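Local coordinates for protein succinylglutamate desuccinylase (Vibrio parahaemolyticus, PDB 2BCO) that probably hydrolyses N-succinylglutamate to succinate and glutamate with the help of one zinc ion, the last step of arginine breakdown by the succinyltransferase pathway, at residues Thr202-Ser207 with Ala215-Leu220. Sequence-based numbering, arbitrary orientation.
Sequences TFSWYS and ALTMEL
Thr202 and Thr217 face each other at the start of helix 203-211, with Thr202 OG1 and Thr217 OG1 4.2 Å apart and bridged weakly by a water. This water lies 2.8 Å from Thr202 OG1 and makes a longer, weak bond to Thr217 OG1. Thr202 is the N-cap of the helix. Its OG1 accepts the capping bond from Trp205 N at 3.1 Å, with an N-H...O angle of 161°. Phe203 turns its ring away from the strand, stacking on Phe116 and meeting His151 edge-to-face.

Segment 203-207 of the helix runs almost antiparallel to 215-220 of the strand (173°), within the catalytic domain of the AspA/AstE family.

Ser204 makes the direct contact. Its CB lies 3.1 Å from Thr217 OG1. Its OG is anti to the backbone N (chi1 176°), which lays the hydroxyl over the Leu216 backbone, 3.2 Å from Leu216 C. The angles to Leu216 N and O are poor for hydrogen bonding. Ala215 CB packs against the same serine, 3.5 Å from Ser204 O. A second water accepts from Ser204 N and bonds Thr217 OG1 at 2.9 Å, so this water links the strand hydroxyl to the first turn. The Thr217 side chain is about 6 Å from the zinc and touches the zinc ligand His155. Two residues on is Glu219, the predicted active-site residue. Further along the helix, Ser207 OG is hydrogen-bonded to His151 ND1 on strand 149-157.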
loop_
_atom_site.group_PDB
_atom_site.type_symbol
_atom_site.label_atom_id
_atom_site.label_comp_id
_atom_site.label_asym_id
_atom_site.label_seq_id
_atom_site.Cartn_x
_atom_site.Cartn_y
_atom_site.Cartn_z
ATOM N N THR A 202 6.389 5.600 5.399
ATOM C CA THR A 202 6.111 4.483 4.504
ATOM C C THR A 202 6.524 4.747 3.070
ATOM O O THR A 202 6.837 5.870 2.689
ATOM C CB THR A 202 4.622 4.107 4.515
ATOM O OG1 THR A 202 3.848 5.201 3.991
ATOM C CG2 THR A 202 4.174 3.761 5.943
ATOM N N PHE A 203 6.512 3.684 2.281
ATOM C CA PHE A 203 6.887 3.749 0.880
ATOM C C PHE A 203 5.866 4.596 0.112
ATOM O O PHE A 203 6.229 5.378 -0.773
ATOM C CB PHE A 203 6.946 2.321 0.338
ATOM C CG PHE A 203 7.523 2.203 -1.046
ATOM C CD1 PHE A 203 8.505 3.083 -1.498
ATOM C CD2 PHE A 203 7.123 1.162 -1.880
ATOM C CE1 PHE A 203 9.083 2.920 -2.747
ATOM C CE2 PHE A 203 7.698 0.986 -3.132
ATOM C CZ PHE A 203 8.678 1.871 -3.569
ATOM N N SER A 204 4.591 4.432 0.463
ATOM C CA SER A 204 3.498 5.173 -0.152
ATOM C C SER A 204 3.629 6.669 0.150
ATOM O O SER A 204 3.502 7.511 -0.741
ATOM C CB SER A 204 2.162 4.649 0.391
ATOM O OG SER A 204 1.075 5.396 -0.110
ATOM N N TRP A 205 3.874 6.991 1.417
ATOM C CA TRP A 205 4.036 8.381 1.828
ATOM C C TRP A 205 5.208 9.022 1.087
ATOM O O TRP A 205 5.133 10.179 0.690
ATOM C CB TRP A 205 4.278 8.484 3.341
ATOM C CG TRP A 205 4.840 9.830 3.768
ATOM C CD1 TRP A 205 4.133 10.961 4.052
ATOM C CD2 TRP A 205 6.231 10.194 3.871
ATOM N NE1 TRP A 205 4.991 12.001 4.321
ATOM C CE2 TRP A 205 6.275 11.561 4.219
ATOM C CE3 TRP A 205 7.431 9.496 3.706
ATOM C CZ2 TRP A 205 7.493 12.250 4.395
ATOM C CZ3 TRP A 205 8.641 10.185 3.883
ATOM C CH2 TRP A 205 8.657 11.546 4.226
ATOM N N TYR A 206 6.289 8.269 0.898
ATOM C CA TYR A 206 7.462 8.803 0.211
ATOM C C TYR A 206 7.158 9.280 -1.214
ATOM O O TYR A 206 7.675 10.305 -1.655
ATOM C CB TYR A 206 8.574 7.755 0.162
ATOM C CG TYR A 206 9.839 8.247 -0.493
ATOM C CD1 TYR A 206 10.795 8.945 0.238
ATOM C CD2 TYR A 206 10.085 8.019 -1.849
ATOM C CE1 TYR A 206 11.978 9.398 -0.360
ATOM C CE2 TYR A 206 11.262 8.469 -2.457
ATOM C CZ TYR A 206 12.202 9.157 -1.703
ATOM O OH TYR A 206 13.376 9.587 -2.273
ATOM N N SER A 207 6.342 8.519 -1.935
ATOM C CA SER A 207 5.978 8.878 -3.296
ATOM C C SER A 207 5.060 10.090 -3.310
ATOM O O SER A 207 5.192 10.957 -4.158
ATOM C CB SER A 207 5.287 7.700 -3.992
ATOM O OG SER A 207 6.235 6.722 -4.376
ATOM N N ALA A 215 -1.063 8.313 -4.168
ATOM C CA ALA A 215 -0.588 7.128 -3.483
ATOM C C ALA A 215 -1.427 6.566 -2.352
ATOM O O ALA A 215 -2.109 7.287 -1.628
ATOM C CB ALA A 215 0.820 7.397 -2.981
ATOM N N LEU A 216 -1.351 5.252 -2.201
ATOM C CA LEU A 216 -2.076 4.590 -1.138
ATOM C C LEU A 216 -1.307 3.388 -0.661
ATOM O O LEU A 216 -0.512 2.799 -1.392
ATOM C CB LEU A 216 -3.436 4.078 -1.623
ATOM C CG LEU A 216 -4.514 4.968 -2.234
ATOM C CD1 LEU A 216 -5.522 4.068 -2.956
ATOM C CD2 LEU A 216 -5.191 5.797 -1.145
ATOM N N THR A 217 -1.570 3.021 0.579
ATOM C CA THR A 217 -1.021 1.808 1.147
ATOM C C THR A 217 -2.333 1.040 1.240
ATOM O O THR A 217 -3.264 1.483 1.912
ATOM C CB THR A 217 -0.450 2.034 2.543
ATOM O OG1 THR A 217 0.678 2.909 2.446
ATOM C CG2 THR A 217 -0.012 0.700 3.157
HETATM N N MSE A 218 -2.431 -0.080 0.542
HETATM C CA MSE A 218 -3.668 -0.850 0.557
HETATM C C MSE A 218 -3.571 -2.165 1.338
HETATM O O MSE A 218 -2.705 -2.997 1.069
HETATM C CB MSE A 218 -4.115 -1.113 -0.890
HETATM C CG MSE A 218 -4.305 0.169 -1.703
HETATM SE SE MSE A 218 -4.733 -0.097 -3.575
HETATM C CE MSE A 218 -6.658 -0.149 -3.403
ATOM N N GLU A 219 -4.458 -2.335 2.314
ATOM C CA GLU A 219 -4.504 -3.548 3.131
ATOM C C GLU A 219 -5.481 -4.536 2.480
ATOM O O GLU A 219 -6.701 -4.432 2.653
ATOM C CB GLU A 219 -4.983 -3.218 4.541
ATOM C CG GLU A 219 -4.219 -2.105 5.243
ATOM C CD GLU A 219 -2.761 -2.452 5.533
ATOM O OE1 GLU A 219 -2.469 -3.604 5.917
ATOM O OE2 GLU A 219 -1.908 -1.557 5.398
ATOM N N LEU A 220 -4.928 -5.485 1.730
ATOM C CA LEU A 220 -5.701 -6.494 1.013
ATOM C C LEU A 220 -5.746 -7.831 1.744
ATOM O O LEU A 220 -4.849 -8.667 1.596
ATOM C CB LEU A 220 -5.102 -6.719 -0.375
ATOM C CG LEU A 220 -5.333 -5.689 -1.476
ATOM C CD1 LEU A 220 -5.501 -4.310 -0.890
ATOM C CD2 LEU A 220 -4.176 -5.740 -2.462
HETATM O O HOH W 1 1.162 5.524 4.601
HETATM O O HOH W 2 3.467 2.025 2.214
#